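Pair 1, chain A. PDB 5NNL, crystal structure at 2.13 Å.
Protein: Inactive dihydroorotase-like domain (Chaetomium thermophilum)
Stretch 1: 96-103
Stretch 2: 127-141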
# COMPACT_ATOMS: atom_id res chain seq x y z
N GLY A 96 4.14 13.06 -0.82
CA GLY A 96 3.08 13.02 0.16
C GLY A 96 3.45 12.31 1.45
O GLY A 96 2.64 12.24 2.37
N SER A 97 4.67 11.78 1.53
CA SER A 97 5.05 10.98 2.69
C SER A 97 6.54 10.68 2.65
O SER A 97 7.16 10.66 1.59
CB SER A 97 4.26 9.68 2.75
OG SER A 97 4.66 8.83 1.69
N LEU A 98 7.09 10.39 3.83
CA LEU A 98 8.47 9.94 3.97
C LEU A 98 8.48 8.48 4.41
O LEU A 98 7.85 8.12 5.41
CB LEU A 98 9.22 10.79 4.99
CG LEU A 98 10.62 10.28 5.39
CD1 LEU A 98 11.52 10.23 4.17
CD2 LEU A 98 11.22 11.17 6.47
N PHE A 99 9.20 7.65 3.66
CA PHE A 99 9.36 6.24 3.98
C PHE A 99 10.73 6.01 4.63
O PHE A 99 11.76 6.36 4.04
CB PHE A 99 9.22 5.38 2.73
CG PHE A 99 9.37 3.90 2.99
CD1 PHE A 99 8.50 3.24 3.84
CD2 PHE A 99 10.37 3.18 2.37
CE1 PHE A 99 8.63 1.89 4.08
CE2 PHE A 99 10.51 1.83 2.60
CZ PHE A 99 9.64 1.18 3.45
N ILE A 100 10.73 5.42 5.81
CA ILE A 100 11.95 5.15 6.57
C ILE A 100 12.10 3.65 6.72
O ILE A 100 11.53 3.04 7.63
CB ILE A 100 11.93 5.84 7.94
CG1 ILE A 100 11.71 7.35 7.78
CG2 ILE A 100 13.24 5.57 8.67
CD1 ILE A 100 11.65 8.11 9.09
N PRO A 101 12.88 3.00 5.86
CA PRO A 101 13.29 1.63 6.12
C PRO A 101 14.62 1.61 6.87
O PRO A 101 15.45 2.50 6.73
CB PRO A 101 13.45 1.05 4.71
CG PRO A 101 13.97 2.24 3.90
CD PRO A 101 13.42 3.50 4.57
N PHE A 102 14.80 0.57 7.68
CA PHE A 102 16.01 0.48 8.49
C PHE A 102 17.14 -0.28 7.80
O PHE A 102 18.28 -0.22 8.28
CB PHE A 102 15.69 -0.18 9.83
CG PHE A 102 15.23 0.79 10.88
CD1 PHE A 102 16.07 1.16 11.92
CD2 PHE A 102 13.97 1.35 10.83
CE1 PHE A 102 15.66 2.04 12.88
CE2 PHE A 102 13.54 2.24 11.79
CZ PHE A 102 14.39 2.59 12.82
N ASN A 103 16.86 -0.97 6.70
CA ASN A 103 17.92 -1.64 5.94
C ASN A 103 18.69 -0.68 5.04
O ASN A 103 19.76 -1.06 4.54
CB ASN A 103 17.32 -2.78 5.10
CG ASN A 103 16.26 -2.29 4.12
OD1 ASN A 103 15.78 -1.16 4.23
ND2 ASN A 103 15.87 -3.14 3.18
N PRO A 127 3.02 13.01 6.57
CA PRO A 127 3.10 11.63 7.08
C PRO A 127 4.48 11.01 6.98
O PRO A 127 5.24 11.28 6.04
CB PRO A 127 2.09 10.87 6.21
CG PRO A 127 1.13 11.91 5.76
CD PRO A 127 1.94 13.16 5.58
N ILE A 128 4.79 10.16 7.95
CA ILE A 128 5.98 9.31 7.94
C ILE A 128 5.53 7.86 8.04
O ILE A 128 4.67 7.52 8.86
CB ILE A 128 6.95 9.65 9.09
CG1 ILE A 128 7.48 11.08 8.93
CG2 ILE A 128 8.11 8.64 9.14
CD1 ILE A 128 8.39 11.55 10.06
N ILE A 129 6.12 7.01 7.21
CA ILE A 129 5.75 5.60 7.12
C ILE A 129 7.01 4.76 7.22
O ILE A 129 8.06 5.12 6.67
CB ILE A 129 4.98 5.31 5.80
CG1 ILE A 129 4.86 3.80 5.56
CG2 ILE A 129 5.66 5.97 4.62
CD1 ILE A 129 3.94 3.43 4.40
N THR A 130 6.92 3.64 7.93
CA THR A 130 8.06 2.76 8.15
C THR A 130 7.62 1.31 8.08
O THR A 130 6.47 0.98 8.36
CB THR A 130 8.73 3.02 9.51
OG1 THR A 130 9.80 2.08 9.69
CG2 THR A 130 7.73 2.88 10.65
N ASP A 131 8.56 0.44 7.69
CA ASP A 131 8.37 -1.00 7.77
C ASP A 131 9.24 -1.62 8.87
O ASP A 131 9.52 -2.83 8.82
CB ASP A 131 8.67 -1.66 6.42
CG ASP A 131 10.11 -1.46 5.97
OD1 ASP A 131 10.85 -0.70 6.64
OD2 ASP A 131 10.49 -2.06 4.95
N ALA A 132 9.65 -0.83 9.85
CA ALA A 132 10.52 -1.31 10.92
C ALA A 132 9.85 -2.45 11.68
O ALA A 132 8.62 -2.52 11.79
CB ALA A 132 10.86 -0.18 11.88
N ARG A 133 10.68 -3.35 12.21
CA ARG A 133 10.23 -4.47 13.02
C ARG A 133 10.96 -4.46 14.36
O ARG A 133 11.99 -3.81 14.52
CB ARG A 133 10.48 -5.83 12.35
CG ARG A 133 10.12 -5.91 10.88
CD ARG A 133 8.65 -5.63 10.65
NE ARG A 133 8.32 -5.72 9.23
CZ ARG A 133 7.32 -5.08 8.64
NH1 ARG A 133 7.12 -5.25 7.34
NH2 ARG A 133 6.52 -4.27 9.32
N THR A 134 10.39 -5.20 15.31
CA THR A 134 10.98 -5.44 16.63
C THR A 134 11.69 -4.21 17.18
O THR A 134 11.06 -3.18 17.42
CB THR A 134 11.94 -6.63 16.56
OG1 THR A 134 13.10 -6.28 15.80
CG2 THR A 134 11.26 -7.84 15.93
N THR A 135 13.00 -4.31 17.39
CA THR A 135 13.71 -3.24 18.08
C THR A 135 13.81 -1.98 17.22
O THR A 135 13.77 -0.87 17.76
CB THR A 135 15.10 -3.71 18.51
OG1 THR A 135 15.73 -4.43 17.43
CG2 THR A 135 14.98 -4.63 19.71
N ASP A 136 13.93 -2.12 15.90
CA ASP A 136 13.84 -0.95 15.03
C ASP A 136 12.48 -0.29 15.16
O ASP A 136 12.38 0.94 15.22
CB ASP A 136 14.09 -1.34 13.58
CG ASP A 136 15.50 -1.83 13.33
OD1 ASP A 136 16.40 -1.53 14.15
OD2 ASP A 136 15.71 -2.51 12.30
N LEU A 137 11.41 -1.10 15.20
CA LEU A 137 10.06 -0.56 15.36
C LEU A 137 9.93 0.22 16.67
O LEU A 137 9.45 1.36 16.68
CB LEU A 137 9.03 -1.68 15.30
CG LEU A 137 7.58 -1.29 15.58
CD1 LEU A 137 7.12 -0.19 14.62
CD2 LEU A 137 6.67 -2.51 15.47
N ALA A 138 10.35 -0.39 17.78
CA ALA A 138 10.28 0.30 19.06
C ALA A 138 11.11 1.58 19.04
O ALA A 138 10.76 2.56 19.70
CB ALA A 138 10.75 -0.62 20.18
N SER A 139 12.21 1.60 18.27
CA SER A 139 13.06 2.79 18.21
C SER A 139 12.36 3.95 17.53
O SER A 139 12.42 5.09 18.00
CB SER A 139 14.36 2.46 17.48
OG SER A 139 15.08 1.44 18.15
N ILE A 140 11.71 3.69 16.39
CA ILE A 140 11.04 4.77 15.68
C ILE A 140 9.74 5.16 16.39
O ILE A 140 9.31 6.31 16.32
CB ILE A 140 10.80 4.36 14.22
CG1 ILE A 140 10.40 5.58 13.38
CG2 ILE A 140 9.75 3.26 14.11
CD1 ILE A 140 10.58 5.38 11.89
N LEU A 141 9.12 4.23 17.12
CA LEU A 141 7.95 4.58 17.93
C LEU A 141 8.34 5.49 19.09
O LEU A 141 7.56 6.36 19.48
CB LEU A 141 7.27 3.32 18.45
CG LEU A 141 6.53 2.42 17.45
CD1 LEU A 141 5.86 1.26 18.17
CD2 LEU A 141 5.50 3.21 16.64
O HOH W 1 12.90 -1.43 8.47

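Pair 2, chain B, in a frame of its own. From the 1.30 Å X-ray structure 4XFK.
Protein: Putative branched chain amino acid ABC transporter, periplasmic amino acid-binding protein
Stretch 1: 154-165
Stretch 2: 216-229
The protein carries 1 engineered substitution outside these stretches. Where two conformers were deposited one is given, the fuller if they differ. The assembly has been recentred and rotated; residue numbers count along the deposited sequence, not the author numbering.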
# COMPACT_ATOMS: atom_id res chain seq x y z
N ILE B 154 -19.32 7.69 -13.87
CA ILE B 154 -19.96 6.66 -13.06
C ILE B 154 -19.98 6.98 -11.57
O ILE B 154 -20.19 6.10 -10.74
CB ILE B 154 -19.31 5.27 -13.28
CG1 ILE B 154 -17.84 5.28 -12.86
CG2 ILE B 154 -19.48 4.84 -14.73
CD1 ILE B 154 -17.21 3.88 -12.82
N LEU B 155 -19.75 8.25 -11.23
CA LEU B 155 -19.87 8.72 -9.86
C LEU B 155 -21.20 9.45 -9.65
O LEU B 155 -21.39 10.57 -10.13
CB LEU B 155 -18.71 9.66 -9.53
CG LEU B 155 -18.63 10.18 -8.10
CD1 LEU B 155 -18.24 9.06 -7.13
CD2 LEU B 155 -17.65 11.34 -8.00
N GLY B 156 -22.12 8.82 -8.92
CA GLY B 156 -23.39 9.45 -8.61
C GLY B 156 -23.26 10.52 -7.55
O GLY B 156 -22.19 10.72 -6.97
N GLU B 157 -24.36 11.22 -7.26
CA GLU B 157 -24.31 12.36 -6.35
C GLU B 157 -24.35 11.98 -4.88
O GLU B 157 -24.06 12.82 -4.03
CB GLU B 157 -25.47 13.32 -6.61
CG GLU B 157 -25.54 13.87 -8.03
CD GLU B 157 -26.39 13.02 -8.94
OE1 GLU B 157 -26.62 11.83 -8.62
OE2 GLU B 157 -26.86 13.55 -9.98
N ARG B 158 -24.71 10.74 -4.58
CA ARG B 158 -24.89 10.33 -3.19
C ARG B 158 -23.92 9.22 -2.81
O ARG B 158 -23.77 8.23 -3.53
CB ARG B 158 -26.33 9.87 -2.95
CG ARG B 158 -27.35 11.00 -3.02
CD ARG B 158 -28.78 10.50 -2.92
NE ARG B 158 -29.12 9.94 -1.61
CZ ARG B 158 -29.53 10.66 -0.57
NH1 ARG B 158 -29.64 11.98 -0.67
NH2 ARG B 158 -29.82 10.06 0.58
N ALA B 159 -23.25 9.39 -1.67
CA ALA B 159 -22.23 8.44 -1.25
C ALA B 159 -22.34 8.10 0.22
O ALA B 159 -22.85 8.88 1.03
CB ALA B 159 -20.85 8.98 -1.57
N TYR B 160 -21.86 6.90 0.55
CA TYR B 160 -21.72 6.46 1.93
C TYR B 160 -20.22 6.25 2.18
O TYR B 160 -19.48 5.92 1.25
CB TYR B 160 -22.47 5.13 2.13
CG TYR B 160 -22.74 4.76 3.57
CD1 TYR B 160 -21.76 4.17 4.35
CD2 TYR B 160 -23.99 4.97 4.14
CE1 TYR B 160 -22.01 3.82 5.67
CE2 TYR B 160 -24.24 4.63 5.45
CZ TYR B 160 -23.26 4.06 6.21
OH TYR B 160 -23.54 3.73 7.51
N SER B 161 -19.78 6.44 3.42
CA SER B 161 -18.41 6.13 3.82
C SER B 161 -18.43 5.11 4.95
O SER B 161 -19.05 5.35 5.97
CB SER B 161 -17.70 7.41 4.29
OG SER B 161 -16.43 7.13 4.84
N ILE B 162 -17.76 3.97 4.75
CA ILE B 162 -17.66 2.97 5.82
C ILE B 162 -16.20 2.54 5.98
O ILE B 162 -15.57 2.11 5.02
CB ILE B 162 -18.62 1.77 5.58
CG1 ILE B 162 -18.51 0.77 6.74
CG2 ILE B 162 -18.36 1.10 4.23
CD1 ILE B 162 -19.63 -0.26 6.77
N ASN B 163 -15.66 2.70 7.18
CA ASN B 163 -14.25 2.42 7.43
C ASN B 163 -13.99 1.87 8.82
O ASN B 163 -14.85 1.93 9.70
CB ASN B 163 -13.39 3.67 7.21
CG ASN B 163 -13.46 4.18 5.78
OD1 ASN B 163 -12.81 3.63 4.89
ND2 ASN B 163 -14.27 5.20 5.55
N GLN B 164 -12.79 1.33 8.98
CA GLN B 164 -12.30 0.77 10.23
C GLN B 164 -11.87 1.86 11.19
O GLN B 164 -11.22 2.84 10.79
CB GLN B 164 -11.12 -0.15 9.93
CG GLN B 164 -11.46 -1.35 9.04
CD GLN B 164 -10.26 -1.93 8.33
OE1 GLN B 164 -10.00 -3.14 8.39
NE2 GLN B 164 -9.52 -1.07 7.65
N ASN B 165 -12.20 1.70 12.47
CA ASN B 165 -11.88 2.72 13.45
C ASN B 165 -10.44 2.60 13.98
O ASN B 165 -10.21 2.16 15.11
CB ASN B 165 -12.90 2.72 14.60
CG ASN B 165 -13.02 4.08 15.25
OD1 ASN B 165 -12.09 4.88 15.22
ND2 ASN B 165 -14.19 4.35 15.84
N VAL B 216 -20.26 3.54 -2.37
CA VAL B 216 -19.82 3.30 -0.99
C VAL B 216 -18.30 3.37 -0.95
O VAL B 216 -17.62 2.48 -1.47
CB VAL B 216 -20.29 1.93 -0.47
CG1 VAL B 216 -19.82 1.74 0.97
CG2 VAL B 216 -21.81 1.81 -0.58
N PHE B 217 -17.75 4.43 -0.37
CA PHE B 217 -16.31 4.54 -0.23
C PHE B 217 -15.83 3.75 0.98
O PHE B 217 -16.37 3.92 2.07
CB PHE B 217 -15.89 6.00 -0.04
CG PHE B 217 -16.07 6.86 -1.27
CD1 PHE B 217 -15.19 6.75 -2.34
CD2 PHE B 217 -17.10 7.79 -1.35
CE1 PHE B 217 -15.34 7.55 -3.47
CE2 PHE B 217 -17.25 8.58 -2.47
CZ PHE B 217 -16.38 8.46 -3.53
N THR B 218 -14.81 2.92 0.79
CA THR B 218 -14.26 2.19 1.92
C THR B 218 -12.80 1.84 1.72
O THR B 218 -12.39 1.39 0.65
CB THR B 218 -15.08 0.90 2.24
OG1 THR B 218 -14.49 0.24 3.37
CG2 THR B 218 -15.12 -0.07 1.06
N GLY B 219 -12.03 2.03 2.79
CA GLY B 219 -10.65 1.56 2.86
C GLY B 219 -10.51 0.20 3.53
O GLY B 219 -9.40 -0.19 3.90
N ASN B 220 -11.61 -0.52 3.71
CA ASN B 220 -11.56 -1.80 4.41
C ASN B 220 -10.71 -2.83 3.66
O ASN B 220 -10.52 -2.74 2.44
CB ASN B 220 -12.97 -2.36 4.64
CG ASN B 220 -13.73 -1.60 5.71
OD1 ASN B 220 -13.31 -0.53 6.15
ND2 ASN B 220 -14.85 -2.16 6.13
N TRP B 221 -10.19 -3.79 4.40
CA TRP B 221 -9.39 -4.86 3.84
C TRP B 221 -9.49 -6.06 4.77
O TRP B 221 -10.12 -5.97 5.83
CB TRP B 221 -7.92 -4.42 3.69
CG TRP B 221 -7.29 -3.89 4.94
CD1 TRP B 221 -7.50 -2.66 5.50
CD2 TRP B 221 -6.32 -4.55 5.76
NE1 TRP B 221 -6.73 -2.52 6.63
CE2 TRP B 221 -5.99 -3.66 6.81
CE3 TRP B 221 -5.69 -5.80 5.72
CZ2 TRP B 221 -5.07 -3.99 7.80
CZ3 TRP B 221 -4.77 -6.12 6.71
CH2 TRP B 221 -4.47 -5.22 7.74
N SER B 222 -8.89 -7.17 4.37
CA SER B 222 -9.04 -8.43 5.10
C SER B 222 -10.53 -8.75 5.28
O SER B 222 -11.35 -8.43 4.41
CB SER B 222 -8.29 -8.37 6.45
OG SER B 222 -8.25 -9.64 7.09
N ASN B 223 -10.90 -9.36 6.40
CA ASN B 223 -12.29 -9.72 6.64
C ASN B 223 -13.26 -8.55 6.60
O ASN B 223 -14.42 -8.71 6.22
CB ASN B 223 -12.41 -10.47 7.96
CG ASN B 223 -11.54 -11.69 8.00
OD1 ASN B 223 -10.67 -11.82 8.87
ND2 ASN B 223 -11.73 -12.57 7.03
N ASP B 224 -12.79 -7.36 6.98
CA ASP B 224 -13.64 -6.18 7.01
C ASP B 224 -14.09 -5.75 5.62
O ASP B 224 -15.06 -5.01 5.50
CB ASP B 224 -12.95 -5.03 7.72
CG ASP B 224 -12.89 -5.22 9.22
OD1 ASP B 224 -13.64 -6.06 9.76
OD2 ASP B 224 -12.11 -4.50 9.86
N LEU B 225 -13.37 -6.17 4.57
CA LEU B 225 -13.90 -6.03 3.21
C LEU B 225 -14.50 -7.34 2.68
O LEU B 225 -15.57 -7.33 2.10
CB LEU B 225 -12.89 -5.43 2.23
CG LEU B 225 -13.44 -5.05 0.84
CD1 LEU B 225 -14.68 -4.16 0.96
CD2 LEU B 225 -12.38 -4.36 0.01
N LEU B 226 -13.82 -8.47 2.91
CA LEU B 226 -14.32 -9.76 2.44
C LEU B 226 -15.75 -10.05 2.91
O LEU B 226 -16.61 -10.44 2.12
CB LEU B 226 -13.38 -10.90 2.88
CG LEU B 226 -11.97 -10.93 2.27
CD1 LEU B 226 -11.03 -11.80 3.10
CD2 LEU B 226 -12.03 -11.43 0.84
N LEU B 227 -16.00 -9.85 4.20
CA LEU B 227 -17.30 -10.18 4.77
C LEU B 227 -18.33 -9.09 4.49
O LEU B 227 -19.53 -9.35 4.43
CB LEU B 227 -17.20 -10.46 6.27
CG LEU B 227 -16.33 -11.65 6.66
CD1 LEU B 227 -16.33 -11.84 8.17
CD2 LEU B 227 -16.76 -12.93 5.92
N LEU B 228 -17.85 -7.86 4.31
CA LEU B 228 -18.71 -6.77 3.89
C LEU B 228 -19.24 -7.04 2.47
O LEU B 228 -20.44 -6.87 2.21
CB LEU B 228 -17.95 -5.44 3.95
CG LEU B 228 -18.69 -4.19 3.47
CD1 LEU B 228 -20.03 -4.00 4.19
CD2 LEU B 228 -17.79 -2.96 3.65
N MET B 229 -18.36 -7.47 1.57
CA MET B 229 -18.76 -7.82 0.21
C MET B 229 -19.76 -8.98 0.22
O MET B 229 -20.75 -8.97 -0.52
CB MET B 229 -17.55 -8.19 -0.65
CG MET B 229 -16.61 -7.03 -0.94
SD MET B 229 -17.42 -5.59 -1.65
CE MET B 229 -17.87 -6.19 -3.28
O HOH W 2 -11.03 1.16 6.64

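The sharpest difference lies where Phe A102 of pair 1 matches Gln B164 of pair 2, the side chain that meets the helix and the turn before it. In pair 1 this is an aromatic ring lying against the helix: Asp A136 CB sits over one face, 3.6 Å from the centroid of the Phe A102 ring, a CH-pi contact. Phe A102 CE2 also meets Ala A132 CB at 3.6 Å and Ile A140 CB at 4.2 Å. In pair 2 the matched residue is polar and its side chain takes a different course. Gln B164 OE1 lies 2.9 Å from Asp B224 OD2, and the amide end lies over one face of the Trp B221 ring, but the amide is probably turned over in the model, so its bonding remains open. Asp A136 and Asp B224 are themselves matched.

The backbones agree with an RMSD of 0.9 Å over 14 central residues. Each pair sets two parallel strands side by side, at 28° in pair 1 and 27° in pair 2, and the second strand leads through a short turn into a helix. Both pairs share two rungs: Ile A129 N donates to Leu A98 O (2.7 Å) and Ile A100 N to Ile A129 O (2.8 Å), as Phe B217 N does to Tyr B160 O (2.8 Å) and Ile B162 N to Phe B217 O (3.0 Å).

Beyond these rungs a matched threonine takes over. Thr A130 OG1 donates to Ile A100 O (2.9 Å) and accepts from Ala A132 N (2.9 Å); Thr B218 OG1 donates to Ile B162 O (2.7 Å) and accepts from Asn B220 N (3.0 Å). One hydroxyl thus ties the first strand to the turn.

The matched isoleucines make the same pair of apolar contacts, to the second strand and to the helix: Ile A100 CD1 touches Ile A128 CG2 (3.6 Å) and Ile A140 CD1 (4.1 Å), while Ile B162 CG2 touches Val B216 CG1 (3.6 Å) and Leu B228 CD2 (4.1 Å). On the face of Phe A99 and Ile A129, matched by Ser B161 and Phe B217, the aromatic ring changes strands. Phe A99 packs CD1 on Ile A129 CG2 (4.0 Å); in pair 2 Ser B161 is small, and the ring belongs to Phe B217, whose CE2 meets Ala B159 CB (3.7 Å).

At the turn, Asp A131 OD1 accepts from water 1 (2.8 Å), which accepts from Phe A102 N (2.9 Å). Matched Gly B219 instead donates its N to Asn B163 OD1 (2.8 Å), and water 2 links Gln B164 N to Asn B220 OD1 (both 2.9 Å).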